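Local coordinates for NAD(P)H dehydrogenase (quinone) (Deinococcus radiodurans, PDB 1YDG), which catalyses the reduction of quinones to quinols by NADH or NADPH, using one bound FMN per monomer of a homotetramer, at residues 115-123 with 186-197; 148-156 with 163-171. One frame throughout, in Å; residues are numbered along the deposited sequence.

Contact 1 of 2, residues 115-123 with 186-197; sequences NKTFSAMTS and IRHQVRRQVELT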
# COMPACT_ATOMS: atom_id res chain seq x y z
N ASN B 115 0.34 9.73 20.03
CA ASN B 115 0.66 8.76 21.06
C ASN B 115 -0.50 7.84 21.50
O ASN B 115 -0.33 7.08 22.43
CB ASN B 115 1.30 9.45 22.27
CG ASN B 115 2.51 10.28 21.88
OD1 ASN B 115 3.32 9.86 21.06
ND2 ASN B 115 2.63 11.48 22.44
N LYS B 116 -1.64 7.87 20.82
CA LYS B 116 -2.71 6.95 21.15
C LYS B 116 -2.44 5.65 20.40
O LYS B 116 -1.88 5.68 19.31
CB LYS B 116 -4.06 7.54 20.78
CG LYS B 116 -4.44 8.75 21.59
CD LYS B 116 -5.52 9.57 20.93
CE LYS B 116 -5.68 10.92 21.65
NZ LYS B 116 -6.15 10.81 23.07
N THR B 117 -2.78 4.51 20.98
CA THR B 117 -2.63 3.25 20.24
C THR B 117 -3.76 3.13 19.24
O THR B 117 -4.84 3.67 19.45
CB THR B 117 -2.56 2.03 21.12
OG1 THR B 117 -3.77 1.90 21.85
CG2 THR B 117 -1.38 2.11 22.09
N PHE B 118 -3.48 2.41 18.16
CA PHE B 118 -4.36 2.29 17.03
C PHE B 118 -4.25 0.92 16.41
O PHE B 118 -3.14 0.46 16.10
CB PHE B 118 -4.01 3.29 15.96
CG PHE B 118 -4.96 3.28 14.81
CD1 PHE B 118 -6.13 4.03 14.87
CD2 PHE B 118 -4.72 2.49 13.69
CE1 PHE B 118 -7.04 4.02 13.80
CE2 PHE B 118 -5.62 2.48 12.62
CZ PHE B 118 -6.79 3.24 12.68
N SER B 119 -5.39 0.27 16.19
CA SER B 119 -5.46 -0.90 15.32
C SER B 119 -6.77 -0.85 14.54
O SER B 119 -7.62 0.01 14.79
CB SER B 119 -5.35 -2.20 16.13
OG SER B 119 -6.59 -2.56 16.69
N ALA B 120 -6.91 -1.73 13.56
CA ALA B 120 -8.03 -1.64 12.64
C ALA B 120 -8.59 -3.00 12.28
O ALA B 120 -7.93 -4.02 12.43
CB ALA B 120 -7.60 -0.87 11.39
N MET B 121 -9.83 -2.99 11.80
CA MET B 121 -10.57 -4.20 11.43
C MET B 121 -11.37 -3.89 10.19
O MET B 121 -11.68 -2.72 9.91
CB MET B 121 -11.54 -4.65 12.52
CG MET B 121 -10.92 -4.95 13.86
SD MET B 121 -12.11 -5.57 15.09
CE MET B 121 -13.39 -4.35 15.05
N THR B 122 -11.71 -4.93 9.45
CA THR B 122 -12.46 -4.75 8.22
C THR B 122 -13.29 -5.98 7.82
O THR B 122 -13.26 -7.03 8.47
CB THR B 122 -11.50 -4.34 7.08
OG1 THR B 122 -12.24 -3.84 5.96
CG2 THR B 122 -10.60 -5.52 6.66
N SER B 123 -14.02 -5.82 6.72
CA SER B 123 -14.70 -6.95 6.06
C SER B 123 -14.91 -6.72 4.57
O SER B 123 -14.91 -5.58 4.09
CB SER B 123 -16.06 -7.19 6.69
OG SER B 123 -16.85 -6.04 6.57
N ILE B 186 -10.78 -11.09 16.85
CA ILE B 186 -11.13 -9.76 17.34
C ILE B 186 -10.79 -9.63 18.82
O ILE B 186 -10.14 -8.67 19.21
CB ILE B 186 -12.64 -9.48 17.10
CG1 ILE B 186 -12.91 -9.33 15.60
CG2 ILE B 186 -13.11 -8.25 17.85
CD1 ILE B 186 -14.34 -9.64 15.21
N ARG B 187 -11.21 -10.60 19.63
CA ARG B 187 -10.97 -10.57 21.08
C ARG B 187 -9.49 -10.40 21.43
O ARG B 187 -9.13 -9.61 22.31
CB ARG B 187 -11.50 -11.84 21.76
CG ARG B 187 -13.02 -12.00 21.77
CD ARG B 187 -13.52 -13.05 22.81
NE ARG B 187 -13.14 -14.45 22.52
CZ ARG B 187 -13.83 -15.30 21.75
NH1 ARG B 187 -14.94 -14.94 21.13
NH2 ARG B 187 -13.38 -16.54 21.58
N HIS B 188 -8.65 -11.16 20.76
CA HIS B 188 -7.21 -11.14 21.02
C HIS B 188 -6.60 -9.80 20.62
O HIS B 188 -5.82 -9.21 21.38
CB HIS B 188 -6.51 -12.29 20.29
CG HIS B 188 -5.01 -12.17 20.30
ND1 HIS B 188 -4.26 -12.40 21.43
CD2 HIS B 188 -4.14 -11.80 19.33
CE1 HIS B 188 -2.98 -12.19 21.15
NE2 HIS B 188 -2.88 -11.83 19.88
N GLN B 189 -6.97 -9.34 19.43
CA GLN B 189 -6.52 -8.04 18.92
C GLN B 189 -6.76 -6.92 19.92
O GLN B 189 -5.87 -6.12 20.19
CB GLN B 189 -7.20 -7.70 17.61
CG GLN B 189 -6.73 -6.37 16.99
CD GLN B 189 -7.35 -6.09 15.66
OE1 GLN B 189 -7.65 -7.01 14.90
NE2 GLN B 189 -7.54 -4.80 15.34
N VAL B 190 -7.97 -6.88 20.47
CA VAL B 190 -8.39 -5.83 21.40
C VAL B 190 -7.75 -6.04 22.77
O VAL B 190 -7.23 -5.10 23.35
CB VAL B 190 -9.93 -5.77 21.53
CG1 VAL B 190 -10.37 -4.72 22.57
CG2 VAL B 190 -10.58 -5.46 20.16
N ARG B 191 -7.76 -7.28 23.27
CA ARG B 191 -7.17 -7.59 24.57
C ARG B 191 -5.69 -7.19 24.55
O ARG B 191 -5.17 -6.56 25.47
CB ARG B 191 -7.38 -9.08 24.90
CG ARG B 191 -6.63 -9.63 26.10
CD ARG B 191 -7.01 -11.10 26.37
NE ARG B 191 -6.48 -11.99 25.32
CZ ARG B 191 -7.21 -12.74 24.47
NH1 ARG B 191 -8.54 -12.77 24.52
NH2 ARG B 191 -6.57 -13.48 23.56
N ARG B 192 -5.02 -7.55 23.48
CA ARG B 192 -3.61 -7.24 23.31
C ARG B 192 -3.36 -5.74 23.27
O ARG B 192 -2.45 -5.25 23.92
CB ARG B 192 -3.13 -7.90 22.03
CG ARG B 192 -1.79 -7.45 21.59
CD ARG B 192 -1.40 -8.23 20.32
NE ARG B 192 -0.30 -7.55 19.67
CZ ARG B 192 0.96 -7.60 20.08
NH1 ARG B 192 1.28 -8.33 21.15
NH2 ARG B 192 1.89 -6.93 19.43
N GLN B 193 -4.16 -5.02 22.50
CA GLN B 193 -4.02 -3.57 22.41
C GLN B 193 -4.24 -2.88 23.75
O GLN B 193 -3.51 -1.94 24.09
CB GLN B 193 -4.96 -2.99 21.35
CG GLN B 193 -4.91 -1.46 21.25
CD GLN B 193 -5.63 -0.92 20.05
OE1 GLN B 193 -6.16 -1.67 19.25
NE2 GLN B 193 -5.64 0.41 19.91
N VAL B 194 -5.22 -3.34 24.51
CA VAL B 194 -5.48 -2.79 25.86
C VAL B 194 -4.28 -3.03 26.78
O VAL B 194 -3.84 -2.11 27.46
CB VAL B 194 -6.78 -3.39 26.47
CG1 VAL B 194 -6.88 -3.10 27.98
CG2 VAL B 194 -8.00 -2.88 25.73
N GLU B 195 -3.75 -4.25 26.77
CA GLU B 195 -2.54 -4.59 27.54
C GLU B 195 -1.31 -3.73 27.16
O GLU B 195 -0.62 -3.19 28.04
CB GLU B 195 -2.21 -6.08 27.39
CG GLU B 195 -3.20 -6.99 28.12
CD GLU B 195 -3.07 -8.47 27.77
OE1 GLU B 195 -2.13 -8.85 27.03
OE2 GLU B 195 -3.92 -9.26 28.25
N LEU B 196 -1.05 -3.58 25.87
CA LEU B 196 0.01 -2.66 25.42
C LEU B 196 -0.23 -1.21 25.88
O LEU B 196 0.69 -0.55 26.39
CB LEU B 196 0.19 -2.71 23.90
CG LEU B 196 0.86 -3.99 23.36
CD1 LEU B 196 0.68 -4.09 21.85
CD2 LEU B 196 2.33 -4.06 23.71
N THR B 197 -1.46 -0.73 25.72
CA THR B 197 -1.80 0.64 26.08
C THR B 197 -1.62 0.90 27.59
O THR B 197 -1.04 1.91 27.98
CB THR B 197 -3.25 0.98 25.70
OG1 THR B 197 -3.51 0.62 24.33
CG2 THR B 197 -3.51 2.46 25.89
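The flat carboxamides of Gln189 and Gln193 meet strand 117-123 with hydroxyl oxygens close to their planes. Gln193 NE2 donates to Thr117 OG1 at 3.1 Å, the hydroxyl oxygen only 9° out of the amide plane, while Gln193 OE1 accepts from Ser119 OG at 2.7 Å, the donor tilted from the carbonyl plane. Ser119 OG in turn accepts from Gln189 NE2 at 2.8 Å, nearly in that amide's plane. Gln189 NE2 gives a second, tilted bond to Ala120 O (3.0 Å), approaching from above the carbonyl plane. CG lies anti to the backbone N in both glutamines, and the extended chains carry each amide from helix to strand. The helix runs almost antiparallel to the strand at 170°, its axis 9.3 Å away, as the C-terminal helix packed on the central parallel sheet of a flavodoxin-like alpha/beta fold. Gln193 NE2 also donates to Ile82 O of the adjacent strand, and Gln189 OE1 accepts from Ala169 N. Thr117 OG1 donates a hydrogen bond to Thr197 OG1 at 2.8 Å, which itself donates to Gln193 O. Toward the FMN-binding end of the strand the chemistry becomes apolar: the Met121 side chain crosses that of Ile186 at about a right angle, SD 3.9 Å from Ile186 CG1.

Contact 2 of 2, residues 148-156 with 163-171; sequences VLTPPGYTD and GGNPYGASV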
# COMPACT_ATOMS: atom_id res chain seq x y z
N VAL B 148 0.59 5.11 17.82
CA VAL B 148 1.38 3.92 18.04
C VAL B 148 0.55 2.75 17.53
O VAL B 148 -0.49 2.43 18.11
CB VAL B 148 1.67 3.79 19.54
CG1 VAL B 148 2.42 2.48 19.88
CG2 VAL B 148 2.43 4.99 20.00
N LEU B 149 0.98 2.14 16.43
CA LEU B 149 0.15 1.15 15.75
C LEU B 149 0.33 -0.20 16.40
O LEU B 149 1.46 -0.64 16.57
CB LEU B 149 0.46 1.11 14.26
CG LEU B 149 0.53 2.47 13.55
CD1 LEU B 149 0.61 2.30 12.08
CD2 LEU B 149 -0.67 3.32 13.90
N THR B 150 -0.77 -0.84 16.80
CA THR B 150 -0.72 -2.12 17.51
C THR B 150 -1.47 -3.24 16.78
O THR B 150 -2.40 -3.83 17.33
CB THR B 150 -1.26 -2.02 18.94
OG1 THR B 150 -2.66 -1.68 18.91
CG2 THR B 150 -0.47 -1.03 19.75
N PRO B 151 -1.03 -3.59 15.58
CA PRO B 151 -1.73 -4.66 14.87
C PRO B 151 -1.47 -6.02 15.57
O PRO B 151 -0.48 -6.16 16.28
CB PRO B 151 -1.11 -4.59 13.48
CG PRO B 151 0.29 -4.19 13.73
CD PRO B 151 0.15 -3.12 14.82
N PRO B 152 -2.37 -7.00 15.38
CA PRO B 152 -2.23 -8.28 16.08
C PRO B 152 -1.07 -9.16 15.65
O PRO B 152 -0.61 -9.97 16.45
CB PRO B 152 -3.55 -8.99 15.77
CG PRO B 152 -4.07 -8.37 14.57
CD PRO B 152 -3.58 -6.95 14.55
N GLY B 153 -0.61 -9.05 14.41
CA GLY B 153 0.33 -10.03 13.88
C GLY B 153 -0.23 -11.44 14.10
O GLY B 153 -1.44 -11.66 14.00
N TYR B 154 0.65 -12.38 14.42
CA TYR B 154 0.25 -13.75 14.70
C TYR B 154 0.46 -14.09 16.17
O TYR B 154 0.80 -15.23 16.52
CB TYR B 154 1.03 -14.72 13.82
CG TYR B 154 0.73 -14.58 12.35
CD1 TYR B 154 1.46 -13.71 11.55
CD2 TYR B 154 -0.28 -15.33 11.75
CE1 TYR B 154 1.19 -13.57 10.21
CE2 TYR B 154 -0.55 -15.21 10.40
CZ TYR B 154 0.19 -14.32 9.64
OH TYR B 154 -0.07 -14.19 8.31
N THR B 155 0.23 -13.13 17.04
CA THR B 155 0.55 -13.30 18.45
C THR B 155 -0.38 -14.28 19.20
O THR B 155 -0.11 -14.61 20.36
CB THR B 155 0.65 -11.94 19.18
OG1 THR B 155 -0.54 -11.17 18.95
CG2 THR B 155 1.87 -11.17 18.68
N ASP B 156 -1.44 -14.76 18.54
CA ASP B 156 -2.22 -15.93 19.03
C ASP B 156 -2.34 -16.98 17.93
O ASP B 156 -2.09 -16.69 16.76
CB ASP B 156 -3.62 -15.48 19.50
CG ASP B 156 -4.19 -16.37 20.61
OD1 ASP B 156 -4.56 -17.53 20.32
OD2 ASP B 156 -4.28 -15.91 21.77
N GLY B 163 -8.20 -17.35 9.60
CA GLY B 163 -7.76 -17.05 8.23
C GLY B 163 -6.39 -16.40 8.20
O GLY B 163 -5.78 -16.25 7.13
N GLY B 164 -5.90 -16.00 9.38
CA GLY B 164 -4.55 -15.45 9.52
C GLY B 164 -4.42 -14.03 8.99
O GLY B 164 -3.84 -13.83 7.91
N ASN B 165 -4.96 -13.04 9.71
CA ASN B 165 -4.73 -11.66 9.29
C ASN B 165 -3.89 -10.88 10.29
O ASN B 165 -4.38 -10.39 11.29
CB ASN B 165 -6.02 -10.93 8.92
CG ASN B 165 -5.77 -9.68 8.02
OD1 ASN B 165 -4.76 -8.96 8.16
ND2 ASN B 165 -6.70 -9.45 7.09
N PRO B 166 -2.60 -10.72 9.99
CA PRO B 166 -1.69 -10.04 10.89
C PRO B 166 -1.98 -8.53 11.01
O PRO B 166 -1.62 -7.91 12.01
CB PRO B 166 -0.33 -10.31 10.25
CG PRO B 166 -0.61 -10.44 8.83
CD PRO B 166 -1.93 -11.12 8.74
N TYR B 167 -2.64 -7.96 10.01
CA TYR B 167 -2.85 -6.50 9.98
C TYR B 167 -4.04 -6.11 10.83
O TYR B 167 -4.13 -4.99 11.28
CB TYR B 167 -3.07 -5.99 8.54
CG TYR B 167 -1.99 -6.39 7.54
CD1 TYR B 167 -2.34 -6.73 6.24
CD2 TYR B 167 -0.64 -6.43 7.89
CE1 TYR B 167 -1.37 -7.12 5.31
CE2 TYR B 167 0.35 -6.80 6.94
CZ TYR B 167 -0.03 -7.15 5.68
OH TYR B 167 0.91 -7.51 4.74
N GLY B 168 -4.94 -7.06 11.05
CA GLY B 168 -6.16 -6.81 11.79
C GLY B 168 -7.25 -7.79 11.38
O GLY B 168 -7.23 -8.35 10.30
N ALA B 169 -8.22 -7.96 12.26
CA ALA B 169 -9.35 -8.87 12.02
C ALA B 169 -10.03 -8.49 10.72
O ALA B 169 -10.25 -7.31 10.45
CB ALA B 169 -10.34 -8.83 13.18
N SER B 170 -10.31 -9.48 9.89
CA SER B 170 -11.05 -9.26 8.67
C SER B 170 -11.93 -10.45 8.36
O SER B 170 -11.46 -11.60 8.32
CB SER B 170 -10.15 -8.89 7.48
OG SER B 170 -9.32 -9.96 7.09
N VAL B 171 -13.20 -10.14 8.16
CA VAL B 171 -14.28 -11.09 8.07
C VAL B 171 -14.82 -11.09 6.65
O VAL B 171 -14.89 -10.04 6.01
CB VAL B 171 -15.39 -10.68 9.05
CG1 VAL B 171 -16.67 -11.45 8.81
CG2 VAL B 171 -14.91 -10.83 10.48
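Gly153 and Pro166 join the two loops through the backbone, Gly153 N donating to Pro166 O over 2.8 Å. The donor lies in the carbonyl plane on a lone pair, although the bond is bent to 140° at the hydrogen. A CA-H...O contact runs the other way, from Pro166 CA to Gly153 O at 3.5 Å; this buried oxygen has no conventional hydrogen-bond partner in the model. Within the loops, Asn165 OD1 accepts from Tyr167 N in an Asx turn and its ND2 donates to Ser170 OG, while Thr155 OG1 donates to Pro152 O at 2.8 Å.

Proline carbons pack against the Pro166 carbonyl oxygen: Pro152 CD sits 3.3 Å from Pro166 O, and Pro151 CB meets the same atom. The apolar contact is that of Tyr154, whose CG lies opposite its carbonyl carbon (chi1 -66°), which lays the ring alongside Pro166, with Tyr154 CE1 3.6 Å from Pro166 CB. Replacing Tyr154 by an alanine is likely to leave Pro166 without its ring neighbour and Trp108 of the second subunit without its edge-to-face partner.

Tyr167 OH bonds to His144 of the second subunit, an FMN-binding position, and to Thr133 of the third. Strands 148-149 and 170-172 both pair parallel with 117-124, and the two loops with helix 157-162 form an insertion between them at the tetramer interface, consistent with the split fifth strand of long-chain flavodoxins.

In the fold
Both contacts are buried and involve the same sheet, since strand 117-124 pairs with 148-149 and with 170-172. Contact 1 lies deeper, its centre about 9 Å from that of the chain against about 12 Å for contact 2, and joins strand to helix mainly through side-chain amides and hydroxyls. Contact 2 joins two loops with a single backbone hydrogen bond and proline and tyrosine packing, and faces two other subunits; contact 1 reaches the second subunit at its margins. The two meet where His188 NE2 lies 2.6 Å from Thr155 OG1 and where Phe118 O lies 2.8 Å from Thr150 N, both probable hydrogen bonds.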